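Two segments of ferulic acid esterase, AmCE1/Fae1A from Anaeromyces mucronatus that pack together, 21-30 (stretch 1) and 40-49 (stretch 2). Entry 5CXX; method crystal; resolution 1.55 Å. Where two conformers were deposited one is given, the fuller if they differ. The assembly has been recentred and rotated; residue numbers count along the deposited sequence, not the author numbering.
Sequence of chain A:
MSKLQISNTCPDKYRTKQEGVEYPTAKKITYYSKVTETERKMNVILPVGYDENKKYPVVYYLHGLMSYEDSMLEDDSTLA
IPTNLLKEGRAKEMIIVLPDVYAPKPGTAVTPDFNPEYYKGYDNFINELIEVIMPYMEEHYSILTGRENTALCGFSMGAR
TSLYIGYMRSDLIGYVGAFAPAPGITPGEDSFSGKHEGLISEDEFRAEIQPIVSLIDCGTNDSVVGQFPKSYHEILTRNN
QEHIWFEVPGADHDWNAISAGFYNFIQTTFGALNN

Stretch 1, residues 21-30: VEYPTAKKIT
Stretch 2 (40-49) RKMNVILPVG

Two antiparallel β-strands, one including Lys27 to Thr30 and the other Arg40 to Val44, lie side by side, their N-to-C directions 146° apart and their axes 4.5 Å apart at closest approach. Within the strands phi runs from -87° to -147° and psi from 100° (Ile45) to 172° (Arg40). The register pairs Lys27 with Val44 and Ile29 with Met42 as hydrogen-bonded pairs (CA-CA 5.3 and 5.4 Å), alternating with the non-hydrogen-bonded pairs Lys28-Asn43 and Thr30-Lys41 (4.4 and 4.6 Å). Each hydrogen-bonded pair closes a two-bond ring: Lys27 N donates to Val44 O (3.0 Å) and Val44 N to Lys27 O (2.9 Å), while Ile29 N donates to Met42 O (2.8 Å) and Met42 N to Ile29 O (2.9 Å). At the non-hydrogen-bonded pairs the strands draw close enough for CA-H...O contacts: Asn43 CA to Lys27 O (3.4 Å) between the rings, and Lys41 CA to Ile29 O (3.2 Å) beyond the second.

At Thr25 and Leu46 the chains part locally and two waters fill the gap. One accepts from Thr25 N (3.0 Å) and donates to Leu46 O (2.7 Å); the second donates to Thr25 O (2.8 Å) and accepts from Leu46 N (3.0 Å), with a weak bond to Val44 O (3.4 Å). The chains approach again at Pro24 (-74/163) and Val48 (-56/132), CA-CA 5.3 Å. Gly49 follows, its positive phi (75/16) favouring glycine.

Together the stretches bury 781 Å². On the sheet face carrying Lys27, Ile29, Met42 and Val44, Ile29 (m, m) sets CG1 3.8 Å from Val44 CG2, and its CB lies 4.2 Å from Met42 CG. Met42 (p, t, t) and Val44 (t) are buried, and branched Ile29 and Val44 fill the space between the strands here, whereas the end of Lys27 (t, p, t, p) leads away.

The other face is more mixed. Asn43 (chi1 m, chi2 -58°) brings OD1 to 3.6 Å from Lys28 CB, while its ND2 is hydrogen-bonded elsewhere in the structure. Lys28 (t, t, m, t) and Lys41 (m, t, t, chi4 34°) pack through their aliphatic portions, CD to CD at 3.6 Å, and Lys41 NZ makes a weak hydrogen bond to Thr30 OG1 (3.5 Å; Thr30 m). Small Ala26 places CB 3.7 Å from Ile45 CG1, and Ile45 (m, t) also meets Pro24, Ile45 CG2 to Pro24 CB at 3.5 Å. Pro24, C-gamma endo, points toward stretch 2. Val48 (t), its CB toward stretch 1, covers Pro24 (Val48 CG2 to Pro24 CD, 4.0 Å) and reaches Glu22 (Val48 CG1 to Glu22 OE1, 3.7 Å), extending the contact past the strands.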

ATOM      1  N   VAL A  21      19.966  -0.230 -17.192  1.00 23.45           N
ATOM      2  CA  VAL A  21      19.402  -1.121 -16.172  1.00 22.69           C
ATOM      3  C   VAL A  21      18.071  -1.646 -16.691  1.00 26.90           C
ATOM      4  O   VAL A  21      17.263  -0.843 -17.201  1.00 24.87           O
ATOM      5  CB  VAL A  21      19.189  -0.372 -14.821  1.00 23.41           C
ATOM      6  CG1 VAL A  21      18.499  -1.276 -13.781  1.00 23.87           C
ATOM      7  CG2 VAL A  21      20.517   0.177 -14.330  1.00 26.14           C
ATOM      8  N   GLU A  22      17.828  -2.954 -16.589  1.00 25.46           N
ATOM      9  CA  GLU A  22      16.503  -3.512 -16.944  1.00 23.45           C
ATOM     10  C   GLU A  22      15.488  -3.321 -15.847  1.00 24.44           C
ATOM     11  O   GLU A  22      15.798  -3.573 -14.665  1.00 24.09           O
ATOM     12  CB  GLU A  22      16.612  -5.012 -17.237  1.00 30.97           C
ATOM     13  CG  GLU A  22      17.435  -5.311 -18.431  1.00 47.50           C
ATOM     14  CD  GLU A  22      17.157  -6.702 -18.961  1.00 56.88           C
ATOM     15  OE1 GLU A  22      17.174  -7.666 -18.160  1.00 53.94           O
ATOM     16  OE2 GLU A  22      16.909  -6.818 -20.184  1.00 65.73           O
ATOM     17  N   TYR A  23      14.283  -2.915 -16.227  1.00 23.40           N
ATOM     18  CA  TYR A  23      13.176  -2.790 -15.266  1.00 22.48           C
ATOM     19  C   TYR A  23      12.067  -3.775 -15.578  1.00 21.64           C
ATOM     20  O   TYR A  23      11.881  -4.165 -16.728  1.00 23.02           O
ATOM     21  CB  TYR A  23      12.626  -1.319 -15.245  1.00 20.93           C
ATOM     22  CG  TYR A  23      13.702  -0.439 -14.658  1.00 19.86           C
ATOM     23  CD1 TYR A  23      13.796  -0.245 -13.254  1.00 20.31           C
ATOM     24  CD2 TYR A  23      14.657   0.148 -15.486  1.00 20.65           C
ATOM     25  CE1 TYR A  23      14.864   0.516 -12.681  1.00 21.71           C
ATOM     26  CE2 TYR A  23      15.720   0.889 -14.955  1.00 20.44           C
ATOM     27  CZ  TYR A  23      15.820   1.079 -13.562  1.00 19.81           C
ATOM     28  OH  TYR A  23      16.896   1.807 -13.099  1.00 22.68           O
ATOM     29  N   PRO A  24      11.277  -4.153 -14.556  1.00 21.43           N
ATOM     30  CA  PRO A  24      10.163  -5.058 -14.822  1.00 22.96           C
ATOM     31  C   PRO A  24       9.047  -4.324 -15.523  1.00 23.58           C
ATOM     32  O   PRO A  24       9.044  -3.090 -15.569  1.00 23.54           O
ATOM     33  CB  PRO A  24       9.656  -5.473 -13.457  1.00 24.56           C
ATOM     34  CG  PRO A  24      10.188  -4.441 -12.538  1.00 26.82           C
ATOM     35  CD  PRO A  24      11.416  -3.814 -13.129  1.00 21.93           C
ATOM     36  N   THR A  25       8.165  -5.100 -16.116  1.00 24.80           N
ATOM     37  CA  THR A  25       7.004  -4.516 -16.788  0.78 25.40           C
ATOM     38  C   THR A  25       5.721  -5.049 -16.179  1.00 24.57           C
ATOM     39  O   THR A  25       5.660  -6.145 -15.614  1.00 25.92           O
ATOM     40  CB  THR A  25       7.001  -4.832 -18.289  0.78 28.64           C
ATOM     41  OG1 THR A  25       6.907  -6.244 -18.445  0.78 28.48           O
ATOM     42  CG2 THR A  25       8.283  -4.387 -18.938  0.78 29.55           C
ATOM     43  N   ALA A  26       4.675  -4.232 -16.249  1.00 22.39           N
ATOM     44  CA  ALA A  26       3.378  -4.644 -15.751  1.00 22.64           C
ATOM     45  C   ALA A  26       2.600  -5.397 -16.824  1.00 23.76           C
ATOM     46  O   ALA A  26       2.654  -5.067 -18.024  1.00 25.52           O
ATOM     47  CB  ALA A  26       2.526  -3.385 -15.360  1.00 20.49           C
ATOM     48  N   LYS A  27       1.878  -6.422 -16.368  1.00 20.99           N
ATOM     49  CA  LYS A  27       0.928  -7.146 -17.212  0.50 22.01           C
ATOM     50  C   LYS A  27      -0.441  -7.046 -16.580  1.00 20.37           C
ATOM     51  O   LYS A  27      -0.587  -7.368 -15.375  1.00 19.38           O
ATOM     52  CB  LYS A  27       1.317  -8.610 -17.326  0.50 24.99           C
ATOM     53  CG  LYS A  27       0.320  -9.458 -18.102  0.50 28.43           C
ATOM     54  CD  LYS A  27       0.425  -9.273 -19.595  0.50 34.13           C
ATOM     55  CE  LYS A  27      -0.617 -10.137 -20.338  0.50 34.46           C
ATOM     56  NZ  LYS A  27      -1.970  -9.805 -19.749  0.50 30.21           N
ATOM     57  N   LYS A  28      -1.445  -6.622 -17.359  1.00 20.43           N
ATOM     58  CA  LYS A  28      -2.775  -6.505 -16.782  1.00 19.83           C
ATOM     59  C   LYS A  28      -3.544  -7.816 -16.858  1.00 20.07           C
ATOM     60  O   LYS A  28      -3.671  -8.441 -17.952  1.00 21.92           O
ATOM     61  CB  LYS A  28      -3.572  -5.386 -17.472  1.00 20.88           C
ATOM     62  CG  LYS A  28      -4.843  -5.040 -16.644  1.00 24.37           C
ATOM     63  CD  LYS A  28      -5.555  -3.767 -17.179  1.00 24.54           C
ATOM     64  CE  LYS A  28      -4.696  -2.505 -16.965  1.00 27.49           C
ATOM     65  NZ  LYS A  28      -5.546  -1.292 -17.259  1.00 30.81           N
ATOM     66  N   ILE A  29      -3.947  -8.272 -15.682  1.00 19.46           N
ATOM     67  CA  ILE A  29      -4.634  -9.528 -15.515  1.00 21.73           C
ATOM     68  C   ILE A  29      -6.112  -9.301 -15.261  1.00 21.09           C
ATOM     69  O   ILE A  29      -6.493  -8.440 -14.436  1.00 21.44           O
ATOM     70  CB  ILE A  29      -3.997 -10.307 -14.295  1.00 22.95           C
ATOM     71  CG1 ILE A  29      -2.488 -10.566 -14.541  1.00 24.50           C
ATOM     72  CG2 ILE A  29      -4.801 -11.594 -13.966  1.00 28.21           C
ATOM     73  CD1 ILE A  29      -2.187 -11.177 -15.875  1.00 26.37           C
ATOM     74  N   THR A  30      -6.978 -10.063 -15.942  1.00 21.39           N
ATOM     75  CA  THR A  30      -8.420 -10.042 -15.741  0.78 20.14           C
ATOM     76  C   THR A  30      -8.803 -11.318 -15.008  1.00 22.65           C
ATOM     77  O   THR A  30      -8.377 -12.422 -15.442  1.00 25.34           O
ATOM     78  CB  THR A  30      -9.150  -9.943 -17.122  0.78 21.58           C
ATOM     79  OG1 THR A  30      -8.665  -8.767 -17.789  0.78 23.52           O
ATOM     80  CG2 THR A  30     -10.641  -9.742 -16.932  0.78 26.24           C
ATOM     81  N   ARG A  40     -12.695  -8.433 -12.685  1.00 19.52           N
ATOM     82  CA  ARG A  40     -11.905  -7.282 -12.264  1.00 17.31           C
ATOM     83  C   ARG A  40     -10.519  -7.320 -12.901  1.00 19.90           C
ATOM     84  O   ARG A  40     -10.149  -8.304 -13.538  1.00 20.45           O
ATOM     85  CB  ARG A  40     -11.784  -7.244 -10.739  1.00 19.55           C
ATOM     86  CG  ARG A  40     -13.078  -7.540 -10.000  1.00 19.13           C
ATOM     87  CD  ARG A  40     -12.949  -7.226  -8.519  1.00 17.34           C
ATOM     88  NE  ARG A  40     -12.914  -5.788  -8.266  1.00 16.91           N
ATOM     89  CZ  ARG A  40     -11.837  -5.129  -7.849  1.00 17.81           C
ATOM     90  NH1 ARG A  40     -10.701  -5.778  -7.635  1.00 17.43           N
ATOM     91  NH2 ARG A  40     -11.896  -3.820  -7.646  1.00 18.36           N
ATOM     92  N   LYS A  41      -9.756  -6.245 -12.727  1.00 18.07           N
ATOM     93  CA  LYS A  41      -8.394  -6.175 -13.282  1.00 20.19           C
ATOM     94  C   LYS A  41      -7.384  -5.843 -12.202  1.00 18.47           C
ATOM     95  O   LYS A  41      -7.705  -5.134 -11.237  1.00 18.40           O
ATOM     96  CB  LYS A  41      -8.309  -5.099 -14.356  1.00 22.26           C
ATOM     97  CG  LYS A  41      -9.180  -5.522 -15.678  1.00 29.33           C
ATOM     98  CD  LYS A  41      -9.060  -4.534 -16.826  1.00 44.73           C
ATOM     99  CE  LYS A  41      -9.627  -5.110 -18.133  1.00 51.61           C
ATOM    100  NZ  LYS A  41     -10.780  -5.985 -17.853  1.00 55.16           N
ATOM    101  N   MET A  42      -6.164  -6.362 -12.382  1.00 19.34           N
ATOM    102  CA  MET A  42      -5.031  -5.941 -11.528  1.00 16.63           C
ATOM    103  C   MET A  42      -3.778  -5.998 -12.417  1.00 18.37           C
ATOM    104  O   MET A  42      -3.733  -6.778 -13.373  1.00 22.02           O
ATOM    105  CB  MET A  42      -4.805  -6.852 -10.279  1.00 18.61           C
ATOM    106  CG  MET A  42      -4.621  -8.333 -10.657  1.00 18.95           C
ATOM    107  SD  MET A  42      -4.644  -9.191  -9.047  1.00 20.84           S
ATOM    108  CE  MET A  42      -4.570 -10.928  -9.594  1.00 22.08           C
ATOM    109  N   ASN A  43      -2.752  -5.188 -12.087  1.00 17.21           N
ATOM    110  CA  ASN A  43      -1.457  -5.389 -12.731  1.00 17.06           C
ATOM    111  C   ASN A  43      -0.606  -6.296 -11.890  1.00 18.20           C
ATOM    112  O   ASN A  43      -0.490  -6.131 -10.661  1.00 18.46           O
ATOM    113  CB  ASN A  43      -0.733  -4.075 -12.911  1.00 17.20           C
ATOM    114  CG  ASN A  43      -1.373  -3.241 -14.009  1.00 19.24           C
ATOM    115  OD1 ASN A  43      -1.477  -3.689 -15.150  1.00 20.70           O
ATOM    116  ND2 ASN A  43      -1.844  -2.039 -13.663  1.00 19.25           N
ATOM    117  N   VAL A  44       0.021  -7.238 -12.571  1.00 17.85           N
ATOM    118  CA  VAL A  44       1.056  -8.051 -11.955  1.00 18.12           C
ATOM    119  C   VAL A  44       2.400  -7.691 -12.589  1.00 18.67           C
ATOM    120  O   VAL A  44       2.557  -7.772 -13.809  1.00 19.62           O
ATOM    121  CB  VAL A  44       0.751  -9.552 -12.115  1.00 19.45           C
ATOM    122  CG1 VAL A  44       1.893 -10.417 -11.519  1.00 20.60           C
ATOM    123  CG2 VAL A  44      -0.566  -9.878 -11.390  1.00 20.67           C
ATOM    124  N   ILE A  45       3.362  -7.368 -11.734  1.00 18.55           N
ATOM    125  CA  ILE A  45       4.704  -6.964 -12.177  1.00 18.60           C
ATOM    126  C   ILE A  45       5.694  -8.016 -11.654  1.00 19.36           C
ATOM    127  O   ILE A  45       6.040  -8.017 -10.457  1.00 19.14           O
ATOM    128  CB  ILE A  45       5.008  -5.568 -11.655  1.00 19.73           C
ATOM    129  CG1 ILE A  45       3.965  -4.536 -12.151  1.00 20.79           C
ATOM    130  CG2 ILE A  45       6.479  -5.184 -12.035  1.00 21.72           C
ATOM    131  CD1 ILE A  45       3.885  -3.297 -11.149  1.00 21.52           C
ATOM    132  N   LEU A  46       6.084  -8.930 -12.529  1.00 20.70           N
ATOM    133  CA  LEU A  46       7.061  -9.962 -12.157  1.00 21.37           C
ATOM    134  C   LEU A  46       8.462  -9.393 -12.160  1.00 21.75           C
ATOM    135  O   LEU A  46       8.755  -8.515 -12.943  1.00 24.93           O
ATOM    136  CB  LEU A  46       6.957 -11.134 -13.126  1.00 22.01           C
ATOM    137  CG  LEU A  46       5.571 -11.806 -13.098  1.00 22.25           C
ATOM    138  CD1 LEU A  46       5.461 -12.874 -14.207  1.00 25.05           C
ATOM    139  CD2 LEU A  46       5.142 -12.378 -11.680  1.00 23.31           C
ATOM    140  N   PRO A  47       9.338  -9.918 -11.295  1.00 22.87           N
ATOM    141  CA  PRO A  47      10.692  -9.370 -11.220  1.00 24.36           C
ATOM    142  C   PRO A  47      11.462  -9.687 -12.508  1.00 26.40           C
ATOM    143  O   PRO A  47      11.138 -10.618 -13.226  1.00 26.30           O
ATOM    144  CB  PRO A  47      11.302 -10.087 -10.006  1.00 25.33           C
ATOM    145  CG  PRO A  47      10.583 -11.406  -9.985  1.00 24.20           C
ATOM    146  CD  PRO A  47       9.117 -10.968 -10.299  1.00 24.88           C
ATOM    147  N   VAL A  48      12.470  -8.880 -12.776  1.00 25.85           N
ATOM    148  CA  VAL A  48      13.354  -9.144 -13.898  1.00 25.98           C
ATOM    149  C   VAL A  48      13.933 -10.540 -13.727  1.00 28.93           C
ATOM    150  O   VAL A  48      14.427 -10.856 -12.638  1.00 29.35           O
ATOM    151  CB  VAL A  48      14.472  -8.092 -13.942  1.00 30.94           C
ATOM    152  CG1 VAL A  48      15.539  -8.482 -14.947  1.00 34.18           C
ATOM    153  CG2 VAL A  48      13.868  -6.719 -14.282  1.00 30.18           C
ATOM    154  N   GLY A  49      13.908 -11.366 -14.788  1.00 29.91           N
ATOM    155  CA  GLY A  49      14.470 -12.703 -14.672  1.00 31.75           C
ATOM    156  C   GLY A  49      13.621 -13.688 -13.897  1.00 34.89           C
ATOM    157  O   GLY A  49      14.111 -14.742 -13.508  1.00 36.04           O
TER
HETATM  158  O   HOH W   1       8.640  -7.982 -15.577  1.00 28.23           O
HETATM  159  O   HOH W   2       5.342  -8.886 -15.396  1.00 30.62           O